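Local coordinates for proton-dependent oligopeptide transporter family protein (Xanthomonas campestris, PDB 6EI3), which probably takes up peptides across the membrane by coupling their import to proton movement, as a POT-family member of the major facilitator superfamily, at residues G66-D70 with R71-K75; H90-L93 with A94-D98; H204-G207 with A208-S212; V349-P352 with L353-L357; M394-A397 with W398-L401. All coordinates share one frame; numbering follows the deposited sequence.

Interaction 1: G66-D70 with R71-K75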
# COMPACT_ATOMS: atom_id res chain seq x y z
N GLY A 66 0.75 8.95 12.81
CA GLY A 66 -0.56 9.20 13.41
C GLY A 66 -0.53 9.27 14.92
O GLY A 66 -1.16 10.15 15.52
N TRP A 67 0.26 8.37 15.55
CA TRP A 67 0.43 8.31 17.01
C TRP A 67 1.13 9.56 17.52
O TRP A 67 0.60 10.20 18.41
CB TRP A 67 1.18 7.02 17.42
CG TRP A 67 1.37 6.85 18.91
CD1 TRP A 67 0.40 6.56 19.83
CD2 TRP A 67 2.60 6.94 19.64
NE1 TRP A 67 0.96 6.47 21.09
CE2 TRP A 67 2.31 6.71 21.00
CE3 TRP A 67 3.93 7.20 19.27
CZ2 TRP A 67 3.30 6.71 21.99
CZ3 TRP A 67 4.91 7.22 20.25
CH2 TRP A 67 4.59 6.98 21.60
N LEU A 68 2.28 9.94 16.93
CA LEU A 68 3.01 11.15 17.34
C LEU A 68 2.16 12.42 17.19
O LEU A 68 2.13 13.24 18.10
CB LEU A 68 4.34 11.30 16.59
CG LEU A 68 5.39 10.21 16.84
CD1 LEU A 68 6.57 10.38 15.89
CD2 LEU A 68 5.85 10.21 18.32
N ALA A 69 1.44 12.53 16.07
CA ALA A 69 0.57 13.69 15.81
C ALA A 69 -0.61 13.75 16.79
O ALA A 69 -0.84 14.78 17.40
CB ALA A 69 0.08 13.67 14.37
N ASP A 70 -1.35 12.64 16.94
CA ASP A 70 -2.53 12.59 17.80
C ASP A 70 -2.26 12.63 19.28
O ASP A 70 -3.14 13.05 20.03
CB ASP A 70 -3.42 11.37 17.47
CG ASP A 70 -4.08 11.45 16.11
OD1 ASP A 70 -4.21 12.58 15.57
OD2 ASP A 70 -4.50 10.39 15.60
N ARG A 71 -1.10 12.15 19.71
CA ARG A 71 -0.85 12.08 21.15
C ARG A 71 0.14 13.10 21.65
O ARG A 71 0.18 13.30 22.86
CB ARG A 71 -0.44 10.65 21.59
CG ARG A 71 -1.51 9.59 21.31
CD ARG A 71 -2.70 9.66 22.27
NE ARG A 71 -3.97 9.30 21.62
CZ ARG A 71 -4.98 10.14 21.40
NH1 ARG A 71 -4.88 11.42 21.77
NH2 ARG A 71 -6.09 9.72 20.82
N PHE A 72 0.91 13.76 20.77
CA PHE A 72 1.89 14.72 21.28
C PHE A 72 2.02 16.06 20.56
O PHE A 72 2.02 17.10 21.21
CB PHE A 72 3.30 14.09 21.36
CG PHE A 72 3.40 12.79 22.13
CD1 PHE A 72 3.41 12.79 23.52
CD2 PHE A 72 3.45 11.57 21.47
CE1 PHE A 72 3.48 11.58 24.24
CE2 PHE A 72 3.53 10.36 22.18
CZ PHE A 72 3.54 10.38 23.56
N PHE A 73 2.25 16.04 19.23
CA PHE A 73 2.65 17.27 18.56
C PHE A 73 1.66 17.95 17.64
O PHE A 73 1.95 19.05 17.19
CB PHE A 73 3.95 17.01 17.78
CG PHE A 73 5.02 16.25 18.53
CD1 PHE A 73 5.69 16.84 19.59
CD2 PHE A 73 5.39 14.97 18.13
CE1 PHE A 73 6.71 16.15 20.26
CE2 PHE A 73 6.41 14.28 18.81
CZ PHE A 73 7.06 14.88 19.86
N GLY A 74 0.55 17.30 17.32
CA GLY A 74 -0.35 17.88 16.35
C GLY A 74 0.19 17.60 14.95
O GLY A 74 1.35 17.22 14.79
N LYS A 75 -0.63 17.75 13.94
CA LYS A 75 -0.30 17.41 12.56
C LYS A 75 0.72 18.32 11.90
O LYS A 75 1.59 17.81 11.20
CB LYS A 75 -1.58 17.34 11.72
CG LYS A 75 -2.47 16.16 12.12
CD LYS A 75 -3.79 16.19 11.38
CE LYS A 75 -4.86 15.58 12.24
NZ LYS A 75 -5.86 16.58 12.67
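Trp67 swings its CG away from the backbone N (chi1 -179°) and Phe72 keeps its own CG next to the backbone N (chi1 -54°), and these two choices bring a pair of rings five residues apart into a T-shaped stack. Phe72 presents its edge to the face of the six-membered ring of Trp67, with the planes 84° apart and the centroids separated by 5.1 Å. The closest atoms are Trp67 CH2 and Phe72 CE2, 3.6 Å from each other; CE2 stands above the indole near its rim. Arg71 meets the same indole through its aliphatic part, its CG lying 3.9 Å from Trp67 CD1, while the guanidinium stands roughly perpendicular to the indole and hydrogen-bonds by NH1 to the carbonyl of Pro199. In sequence the segment reads as motif A of the major facilitator superfamily, which in this family lies at the cytoplasmic turn between the second and third transmembrane helices. The backbone shows how that turn is made. Leu68 O accepts two hydrogen bonds, from Phe72 N at 3.0 Å and from Phe73 N, also at 3.0 Å, within a pi-type turn. Ala69 O then takes Gly74 N at 2.9 Å. The backbone angles of Gly74 would jam a CB against the preceding carbonyl oxygen, which accounts for glycine at this point. Leu68 and Phe73 run side by side, Leu68 CB being 4.1 Å from Phe73 CD2. Beyond the turn, Lys75 reaches away to form a salt bridge with Asp127 of helix 121-127.

Interaction 2: H90-L93 with A94-D98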
# COMPACT_ATOMS: atom_id res chain seq x y z
N HIS A 90 16.35 11.77 0.64
CA HIS A 90 16.60 12.14 -0.76
C HIS A 90 18.03 12.63 -0.94
O HIS A 90 18.67 12.23 -1.91
CB HIS A 90 15.61 13.18 -1.26
CG HIS A 90 14.32 12.61 -1.72
ND1 HIS A 90 14.23 11.89 -2.90
CD2 HIS A 90 13.09 12.71 -1.18
CE1 HIS A 90 12.96 11.55 -3.02
NE2 HIS A 90 12.23 12.02 -2.00
N ALA A 91 18.56 13.41 0.02
CA ALA A 91 19.95 13.91 0.03
C ALA A 91 20.94 12.73 0.20
O ALA A 91 22.06 12.79 -0.32
CB ALA A 91 20.14 14.89 1.17
N CYS A 92 20.54 11.67 0.92
CA CYS A 92 21.38 10.50 1.08
C CYS A 92 21.52 9.76 -0.24
O CYS A 92 22.63 9.32 -0.56
CB CYS A 92 20.87 9.59 2.19
SG CYS A 92 21.26 10.18 3.85
N LEU A 93 20.44 9.70 -1.05
CA LEU A 93 20.52 9.06 -2.36
C LEU A 93 21.52 9.78 -3.30
O LEU A 93 22.05 9.14 -4.22
CB LEU A 93 19.15 8.85 -3.02
CG LEU A 93 18.00 8.19 -2.24
CD1 LEU A 93 16.80 8.03 -3.11
CD2 LEU A 93 18.39 6.83 -1.63
N ALA A 94 21.84 11.08 -3.02
CA ALA A 94 22.80 11.93 -3.75
C ALA A 94 24.21 11.77 -3.20
O ALA A 94 25.13 11.44 -3.94
CB ALA A 94 22.37 13.39 -3.65
N LEU A 95 24.38 12.01 -1.89
CA LEU A 95 25.65 11.89 -1.16
C LEU A 95 26.23 10.47 -1.21
O LEU A 95 27.44 10.31 -1.10
CB LEU A 95 25.42 12.28 0.32
CG LEU A 95 25.62 13.75 0.75
CD1 LEU A 95 24.60 14.68 0.10
CD2 LEU A 95 25.45 13.88 2.27
N PHE A 96 25.36 9.43 -1.33
CA PHE A 96 25.80 8.04 -1.26
C PHE A 96 25.31 7.12 -2.39
O PHE A 96 25.13 5.92 -2.18
CB PHE A 96 25.42 7.46 0.10
CG PHE A 96 25.87 8.27 1.30
CD1 PHE A 96 27.21 8.33 1.67
CD2 PHE A 96 24.94 8.94 2.09
CE1 PHE A 96 27.62 9.07 2.78
CE2 PHE A 96 25.35 9.67 3.22
CZ PHE A 96 26.69 9.74 3.55
N GLU A 97 25.20 7.66 -3.60
CA GLU A 97 24.79 6.95 -4.82
C GLU A 97 25.63 5.68 -5.09
O GLU A 97 25.08 4.66 -5.51
CB GLU A 97 24.90 7.94 -5.99
CG GLU A 97 24.55 7.42 -7.37
CD GLU A 97 24.80 8.49 -8.42
OE1 GLU A 97 24.19 9.58 -8.32
OE2 GLU A 97 25.64 8.26 -9.33
N ASP A 98 26.95 5.76 -4.84
CA ASP A 98 27.90 4.66 -5.03
C ASP A 98 28.18 3.88 -3.73
O ASP A 98 29.07 3.03 -3.71
CB ASP A 98 29.20 5.19 -5.65
CG ASP A 98 29.03 5.73 -7.06
OD1 ASP A 98 28.61 4.96 -7.95
OD2 ASP A 98 29.35 6.93 -7.27
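Phe96 folds back over the turn that precedes it and meets Cys92 from CB out along one side of its ring, through CD2 to CE2. Its CB begins 3.4 Å from Cys92 O, the same carbonyl to which Phe96 N hydrogen-bonds at 2.8 Å. CG sits beside the backbone N (chi1 -52°), which turns the ring back along the helix, and it keeps 3.9 Å from Cys92 O. One branch then does most of the touching: Phe96 CD2 is 3.5 Å from Cys92 O and 4.1 Å from Cys92 CB. Further out on that branch, Phe96 CE2 reaches Cys92 SG at 4.2 Å. The sulfur lies at the ring edge, 5.3 Å from the centroid, a Cys sulfur-aromatic contact made from the side and not over the face. Leu95 CB lies above one face of the ring, toward the rim. Ala91 O receives both Ala94 N, from above the carbonyl plane, and Leu95 N, the latter at 2.9 Å in a nearly straight bond. Leu93 leads to the other flank, where it is buried among helices 4-22, 100-117 and 168-188, and Glu97 OE1 hydrogen-bonds to Ser169 OG. Phe96 is the first residue to leave helical backbone angles, and the contact is thus the C-terminal end of a transmembrane helix in the N-terminal bundle of the major facilitator fold.

Interaction 3: H204-G207 with A208-S212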
# COMPACT_ATOMS: atom_id res chain seq x y z
N HIS A 204 -14.70 5.10 25.04
CA HIS A 204 -15.39 4.07 24.27
C HIS A 204 -14.85 3.97 22.82
O HIS A 204 -15.59 3.63 21.88
CB HIS A 204 -16.92 4.26 24.35
CG HIS A 204 -17.42 4.58 25.73
ND1 HIS A 204 -17.16 3.74 26.81
CD2 HIS A 204 -18.17 5.62 26.16
CE1 HIS A 204 -17.75 4.30 27.85
NE2 HIS A 204 -18.37 5.43 27.51
N GLY A 205 -13.55 4.24 22.66
CA GLY A 205 -12.84 4.13 21.40
C GLY A 205 -12.35 2.72 21.18
O GLY A 205 -12.41 1.90 22.11
N PHE A 206 -11.83 2.41 19.97
CA PHE A 206 -11.36 1.08 19.58
C PHE A 206 -10.45 0.41 20.60
O PHE A 206 -10.75 -0.70 21.02
CB PHE A 206 -10.71 1.09 18.17
CG PHE A 206 -10.31 -0.28 17.66
CD1 PHE A 206 -11.27 -1.14 17.13
CD2 PHE A 206 -8.99 -0.70 17.70
CE1 PHE A 206 -10.91 -2.41 16.67
CE2 PHE A 206 -8.62 -1.97 17.22
CZ PHE A 206 -9.59 -2.82 16.72
N GLY A 207 -9.34 1.09 20.94
CA GLY A 207 -8.34 0.61 21.90
C GLY A 207 -8.92 0.26 23.26
O GLY A 207 -8.67 -0.83 23.77
N ALA A 208 -9.73 1.18 23.83
CA ALA A 208 -10.38 0.99 25.14
C ALA A 208 -11.30 -0.23 25.18
O ALA A 208 -11.27 -0.98 26.15
CB ALA A 208 -11.15 2.24 25.54
N VAL A 209 -12.10 -0.44 24.10
CA VAL A 209 -13.03 -1.57 23.97
C VAL A 209 -12.26 -2.89 23.84
O VAL A 209 -12.64 -3.87 24.48
CB VAL A 209 -14.10 -1.36 22.85
CG1 VAL A 209 -15.06 -2.54 22.76
CG2 VAL A 209 -14.88 -0.07 23.07
N VAL A 210 -11.17 -2.92 23.04
CA VAL A 210 -10.29 -4.09 22.87
C VAL A 210 -9.65 -4.46 24.23
O VAL A 210 -9.62 -5.64 24.60
CB VAL A 210 -9.20 -3.86 21.76
CG1 VAL A 210 -8.11 -4.92 21.80
CG2 VAL A 210 -9.84 -3.79 20.37
N ARG A 211 -9.16 -3.43 24.97
CA ARG A 211 -8.54 -3.55 26.30
C ARG A 211 -9.55 -4.16 27.27
O ARG A 211 -9.22 -5.15 27.92
CB ARG A 211 -8.09 -2.15 26.79
CG ARG A 211 -7.20 -2.13 28.04
CD ARG A 211 -6.76 -0.71 28.40
NE ARG A 211 -6.01 -0.07 27.31
CZ ARG A 211 -6.40 1.03 26.66
NH1 ARG A 211 -7.52 1.65 27.00
NH2 ARG A 211 -5.65 1.53 25.68
N SER A 212 -10.79 -3.61 27.31
CA SER A 212 -11.86 -4.12 28.17
C SER A 212 -12.28 -5.54 27.78
O SER A 212 -12.49 -6.35 28.67
CB SER A 212 -13.07 -3.20 28.14
OG SER A 212 -12.76 -1.93 28.68
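Phe206 and Val210 meet across the first turn of helix 206-215, a short helix with Gly205 at its N-cap, in the segment that links the two helical bundles of this major facilitator fold. The apolar part is a CH-pi contact. Val210 CG2 stands over the face of the Phe206 ring, 3.9 Å from its centroid and 16° off the normal, with Phe206 CZ among the nearest ring atoms at 3.8 Å. Two torsions produce this: CG of Phe206 points away from its backbone N (chi1 -175°), and CG2 of Val210 takes the branch beside the backbone N. The ring also packs on Val286 and Leu289 of helix 281-306 and on Phe436 of helix 430-456, thereby tying the linker to the C-terminal bundle. A second methyl, Val209 CG2, tucks in close to the first carbonyl, 3.3 Å from Gly205 O.

Hydrogen bonds across the contact come from the backbone. Gly205 O receives Val209 N at 3.1 Å, Phe206 O receives Val210 N at 3.0 Å, and Gly207 O receives Arg211 N at 2.9 Å, a regular helical ladder that begins at the cap itself. Among side-chain polar groups, His204 ND1 is hydrogen-bonded to His278 ND1, the two rings meeting nearly perpendicular. Arg211 bends at chi3 (-59°), and this return carries its guanidinium back until one face lies above Gly207 O, with CZ at 4.1 Å.

Interaction 4: V349-P352 with L353-L357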
# COMPACT_ATOMS: atom_id res chain seq x y z
N VAL A 349 -20.46 4.04 -17.24
CA VAL A 349 -20.86 3.06 -18.26
C VAL A 349 -21.10 1.65 -17.69
O VAL A 349 -22.22 1.16 -17.81
CB VAL A 349 -19.86 3.02 -19.47
CG1 VAL A 349 -20.34 2.06 -20.56
CG2 VAL A 349 -19.61 4.41 -20.05
N LEU A 350 -20.06 1.00 -17.12
CA LEU A 350 -20.13 -0.39 -16.64
C LEU A 350 -21.10 -0.65 -15.48
O LEU A 350 -21.90 -1.57 -15.59
CB LEU A 350 -18.73 -0.94 -16.30
CG LEU A 350 -18.64 -2.44 -15.97
CD1 LEU A 350 -19.15 -3.31 -17.13
CD2 LEU A 350 -17.24 -2.82 -15.60
N TYR A 351 -21.01 0.11 -14.36
CA TYR A 351 -21.91 -0.09 -13.21
C TYR A 351 -23.35 0.22 -13.59
O TYR A 351 -24.17 -0.69 -13.45
CB TYR A 351 -21.45 0.64 -11.92
CG TYR A 351 -20.04 0.32 -11.47
CD1 TYR A 351 -19.46 -0.92 -11.73
CD2 TYR A 351 -19.30 1.25 -10.74
CE1 TYR A 351 -18.15 -1.20 -11.34
CE2 TYR A 351 -18.00 0.96 -10.32
CZ TYR A 351 -17.43 -0.27 -10.62
OH TYR A 351 -16.15 -0.55 -10.22
N PRO A 352 -23.67 1.39 -14.22
CA PRO A 352 -25.06 1.63 -14.66
C PRO A 352 -25.60 0.56 -15.61
O PRO A 352 -26.74 0.16 -15.44
CB PRO A 352 -24.99 3.01 -15.32
CG PRO A 352 -23.89 3.69 -14.60
CD PRO A 352 -22.85 2.60 -14.48
N LEU A 353 -24.76 0.02 -16.53
CA LEU A 353 -25.14 -1.07 -17.45
C LEU A 353 -25.57 -2.28 -16.63
O LEU A 353 -26.73 -2.68 -16.72
CB LEU A 353 -23.99 -1.45 -18.40
CG LEU A 353 -24.21 -2.65 -19.35
CD1 LEU A 353 -25.32 -2.38 -20.39
CD2 LEU A 353 -22.92 -3.03 -20.05
N LEU A 354 -24.64 -2.81 -15.80
CA LEU A 354 -24.79 -3.96 -14.90
C LEU A 354 -26.06 -3.87 -14.04
O LEU A 354 -26.77 -4.86 -13.94
CB LEU A 354 -23.52 -4.10 -14.02
CG LEU A 354 -22.45 -5.14 -14.40
CD1 LEU A 354 -22.25 -5.27 -15.91
CD2 LEU A 354 -21.11 -4.81 -13.73
N ARG A 355 -26.36 -2.66 -13.49
CA ARG A 355 -27.55 -2.36 -12.68
C ARG A 355 -28.82 -2.53 -13.50
O ARG A 355 -29.77 -3.14 -13.01
CB ARG A 355 -27.49 -0.93 -12.12
CG ARG A 355 -26.57 -0.77 -10.93
CD ARG A 355 -26.29 0.68 -10.62
NE ARG A 355 -25.11 0.81 -9.75
CZ ARG A 355 -24.35 1.90 -9.69
NH1 ARG A 355 -24.63 2.96 -10.46
NH2 ARG A 355 -23.31 1.94 -8.88
N ARG A 356 -28.83 -2.01 -14.75
CA ARG A 356 -29.97 -2.10 -15.68
C ARG A 356 -30.19 -3.54 -16.14
O ARG A 356 -31.33 -3.92 -16.39
CB ARG A 356 -29.77 -1.21 -16.92
CG ARG A 356 -29.82 0.29 -16.64
CD ARG A 356 -29.94 1.12 -17.91
NE ARG A 356 -28.93 0.77 -18.92
CZ ARG A 356 -27.71 1.29 -18.98
NH1 ARG A 356 -27.32 2.21 -18.10
NH2 ARG A 356 -26.87 0.91 -19.92
N LEU A 357 -29.09 -4.32 -16.26
CA LEU A 357 -29.08 -5.71 -16.70
C LEU A 357 -29.50 -6.72 -15.61
O LEU A 357 -29.76 -7.88 -15.92
CB LEU A 357 -27.71 -6.08 -17.30
CG LEU A 357 -27.66 -6.38 -18.81
CD1 LEU A 357 -28.02 -5.15 -19.66
CD2 LEU A 357 -26.28 -6.88 -19.21
O HOH W 1 -24.45 2.19 -19.34
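Leu350 and Leu354 make the apolar side of this helical turn, packed between helix 400-424 and the loop that follows, while Arg355 and Arg356 lie on its exposed side, where a water completes the contact. Leu350 places its CG away from the backbone N (chi1 -172°), which sends CD1 forward along the helix to within 3.9 Å of Leu354 CD1. Outside the pair, Leu350 rests on Phe408 of helix 400-424 and Leu354 on Trp359 and Pro361. Next to them Tyr351 is buried: its ring has a cation-pi partner in Arg366, and its hydroxyl is hydrogen-bonded to Asn346. Arg355 runs back over this residue with its chain extended from CG to NE, laying one face of the guanidinium over Tyr351 CB, with NH2 3.8 Å from that carbon. The like-charged Arg366 comes close to the same NH2, and NE has a long, weak ion pair with Glu360.

On the exposed flank a water joins the contact. Arg356 curls at chi3 (-52°), bringing NH1 to 3.7 Å from Pro352 CB, and a guanidinium face lies over Leu353 CA. Its NH2 donates to the water at 2.8 Å, in the guanidinium plane, and the water in turn donates to Val349 O at 2.9 Å. That same oxygen accepts Leu353 N at 3.1 Å.

Helix 334-357, part of the C-terminal bundle, is kinked here, where Pro352 has no N-H to give to the preceding turn. With Val349 O keeping two donors beside this break, the water bridge probably limits rotation of the Arg356 head group while leaving it at the surface.

Interaction 5: M394-A397 with W398-L401. With 78M ((2S)-2,3-dihydroxypropyl(7Z)-pentadec-7-enoate), chain F; 78M ((2S)-2,3-dihydroxypropyl(7Z)-pentadec-7-enoate), chain E; 78M ((2S)-2,3-dihydroxypropyl(7Z)-pentadec-7-enoate), chain K.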
# COMPACT_ATOMS: atom_id res chain seq x y z
N MET A 394 9.46 -10.08 -28.07
CA MET A 394 8.21 -9.48 -27.61
C MET A 394 8.37 -7.98 -27.42
O MET A 394 9.24 -7.56 -26.67
CB MET A 394 7.70 -10.16 -26.33
CG MET A 394 7.31 -11.63 -26.55
SD MET A 394 5.87 -11.86 -27.62
CE MET A 394 4.55 -11.66 -26.42
N HIS A 395 7.54 -7.18 -28.11
CA HIS A 395 7.60 -5.73 -28.00
C HIS A 395 7.02 -5.37 -26.64
O HIS A 395 6.07 -6.01 -26.18
CB HIS A 395 6.80 -5.06 -29.13
CG HIS A 395 7.06 -3.58 -29.27
ND1 HIS A 395 6.46 -2.66 -28.44
CD2 HIS A 395 7.85 -2.93 -30.16
CE1 HIS A 395 6.91 -1.47 -28.82
NE2 HIS A 395 7.74 -1.58 -29.86
N ILE A 396 7.59 -4.36 -25.98
CA ILE A 396 7.13 -3.92 -24.65
C ILE A 396 5.64 -3.49 -24.63
O ILE A 396 5.01 -3.57 -23.59
CB ILE A 396 8.07 -2.84 -24.05
CG1 ILE A 396 7.83 -2.70 -22.52
CG2 ILE A 396 7.96 -1.49 -24.82
CD1 ILE A 396 8.97 -2.07 -21.76
N ALA A 397 5.06 -3.09 -25.80
CA ALA A 397 3.64 -2.72 -25.91
C ALA A 397 2.73 -3.87 -25.47
O ALA A 397 1.59 -3.63 -25.09
CB ALA A 397 3.30 -2.29 -27.34
N TRP A 398 3.24 -5.12 -25.47
CA TRP A 398 2.47 -6.28 -24.96
C TRP A 398 2.12 -6.10 -23.48
O TRP A 398 1.11 -6.65 -23.04
CB TRP A 398 3.25 -7.59 -25.14
CG TRP A 398 2.99 -8.27 -26.44
CD1 TRP A 398 3.84 -8.37 -27.50
CD2 TRP A 398 1.78 -8.92 -26.83
NE1 TRP A 398 3.26 -9.10 -28.51
CE2 TRP A 398 1.99 -9.44 -28.13
CE3 TRP A 398 0.52 -9.10 -26.23
CZ2 TRP A 398 0.99 -10.13 -28.84
CZ3 TRP A 398 -0.46 -9.81 -26.91
CH2 TRP A 398 -0.22 -10.32 -28.20
N GLN A 399 2.92 -5.31 -22.71
CA GLN A 399 2.60 -5.06 -21.28
C GLN A 399 1.32 -4.21 -21.07
O GLN A 399 0.83 -4.17 -19.94
CB GLN A 399 3.77 -4.44 -20.51
CG GLN A 399 5.00 -5.32 -20.38
CD GLN A 399 5.95 -4.80 -19.33
OE1 GLN A 399 6.17 -3.58 -19.18
NE2 GLN A 399 6.60 -5.72 -18.62
N ILE A 400 0.78 -3.55 -22.14
CA ILE A 400 -0.49 -2.79 -22.09
C ILE A 400 -1.61 -3.75 -21.62
O ILE A 400 -2.44 -3.35 -20.80
CB ILE A 400 -0.86 -2.15 -23.48
CG1 ILE A 400 0.11 -1.01 -23.88
CG2 ILE A 400 -2.34 -1.64 -23.50
CD1 ILE A 400 0.02 -0.55 -25.40
N LEU A 401 -1.65 -5.00 -22.16
CA LEU A 401 -2.64 -6.03 -21.79
C LEU A 401 -2.66 -6.28 -20.26
O LEU A 401 -3.67 -5.95 -19.65
CB LEU A 401 -2.49 -7.32 -22.60
CG LEU A 401 -3.42 -8.50 -22.24
CD1 LEU A 401 -4.90 -8.17 -22.51
CD2 LEU A 401 -3.02 -9.74 -23.03
O21 78M F . 4.27 -14.26 -30.16
C20 78M F . 3.78 -14.67 -28.89
C18 78M F . 2.27 -14.70 -28.89
O19 78M F . 1.75 -13.39 -29.10
C17 78M F . 1.69 -15.34 -27.64
O2 78M F . 1.74 -14.41 -26.53
C1 78M F . 0.60 -13.80 -26.18
O1 78M F . -0.38 -13.73 -26.89
C2 78M F . 0.69 -13.23 -24.79
C3 78M F . -0.56 -12.45 -24.37
C4 78M F . -1.23 -13.01 -23.12
C5 78M F . -2.43 -13.90 -23.38
C6 78M F . -2.97 -14.58 -22.11
C7 78M F . -4.37 -14.19 -21.77
C8 78M F . -4.74 -13.17 -21.02
C9 78M F . -6.14 -12.77 -20.67
C10 78M F . -6.97 -12.28 -21.86
C11 78M F . -8.47 -12.38 -21.67
C12 78M F . -9.11 -11.19 -20.95
C13 78M F . -10.53 -11.45 -20.50
C15 78M F . -12.62 -10.53 -19.42
C14 78M F . -11.21 -10.24 -19.88
O21 78M E . 4.55 -5.31 -32.53
C20 78M E . 3.85 -6.22 -31.69
C18 78M E . 2.58 -5.62 -31.15
O19 78M E . 2.88 -4.38 -30.50
C17 78M E . 1.89 -6.53 -30.16
O2 78M E . 0.58 -6.00 -29.85
C1 78M E . 0.42 -5.34 -28.69
O1 78M E . 1.33 -4.88 -28.06
C2 78M E . -1.02 -5.28 -28.28
C3 78M E . -1.23 -5.52 -26.79
C4 78M E . -2.67 -5.78 -26.38
C5 78M E . -3.52 -4.54 -26.11
C6 78M E . -4.79 -4.83 -25.32
C7 78M E . -5.73 -3.67 -25.25
C8 78M E . -6.22 -3.13 -24.15
C9 78M E . -7.17 -1.97 -24.08
C10 78M E . -6.49 -0.59 -23.96
C11 78M E . -5.99 0.01 -25.28
C12 78M E . -7.02 0.80 -26.07
C13 78M E . -6.43 1.60 -27.23
C15 78M E . -6.77 3.37 -29.01
C14 78M E . -7.42 2.51 -27.95
O21 78M K . 4.28 -2.43 -31.79
C20 78M K . 4.29 -1.18 -32.46
C18 78M K . 4.30 -0.03 -31.48
O19 78M K . 3.14 -0.10 -30.63
C17 78M K . 4.39 1.32 -32.15
O2 78M K . 4.71 2.21 -31.06
C1 78M K . 5.85 2.92 -31.11
O1 78M K . 6.53 3.03 -32.10
C2 78M K . 6.19 3.50 -29.78
C3 78M K . 6.81 2.46 -28.86
C4 78M K . 6.90 2.92 -27.41
C5 78M K . 6.85 1.78 -26.41
C6 78M K . 5.46 1.14 -26.22
C7 78M K . 4.52 2.09 -25.56
C8 78M K . 3.39 1.79 -24.95
C9 78M K . 2.49 2.78 -24.28
C10 78M K . 2.94 3.08 -22.85
C11 78M K . 3.85 4.30 -22.67
C12 78M K . 3.15 5.64 -22.59
C13 78M K . 2.24 5.82 -21.38
C15 78M K . 0.47 7.18 -20.24
C14 78M K . 1.35 7.04 -21.45
O HOH W 2 6.02 -8.38 -30.28
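Met394 and Trp398 meet methyl to face. Bends at chi2 (-67°) and chi3 (-85°) curl the methionine until its CE stands over the five-membered ring of Trp398, 3.5 Å from the centroid and 11° off the normal, a CH-pi contact; SD follows obliquely at 4.3 Å from that centroid, adding a Met-aromatic contact. Across the indole, the opposite face is covered by the lipid of chain E, whose C17 comes 3.3 Å from Trp398 NE1. The lipid of chain F lies on the methionine side, its O19 3.4 Å from Trp398 CZ2. His395 O sits at the indole edge, and a water accepts from His395 N and, weakly, from Trp398 NE1.

The His395 ring is held by a bond in its own plane, Ala397 N donating to ND1 at 3.0 Å, while O21 of the chain K lipid lies over the centre of one face. Behind them Trp398 N, Gln399 N and Ile400 N each bond to the carbonyl three residues back, and Gln399 NE2 is hydrogen-bonded to Trp313 O and Gln316 OE1. A loop and a 3-10 turn, 396-399, thus lead into transmembrane helix 400-424, and Met394 to Trp398 line the observed monoacylglycerol sites.

How the interactions relate
All five contacts are local. Each joins residues three to five apart within one continuous segment, none closes a long loop, and they follow one another without nesting or crossing. Interactions 1 and 2 share helix 62-95, the first at a sharp turn and the second at its C-terminal end, with centres about 30 Å apart. Interaction 3 starts the short linker helix 206-215 and returns to the neighbourhood of interaction 1, nearest atoms about 9 Å apart. After helices 224-239 and 248-270 the chain enters the C-terminal bundle, where interaction 4 lies near the end of helix 334-357 and interaction 5 leads into helix 400-424, their centres about 30 Å apart. Interactions 1 and 5 lie on opposite sides of the chain's centre.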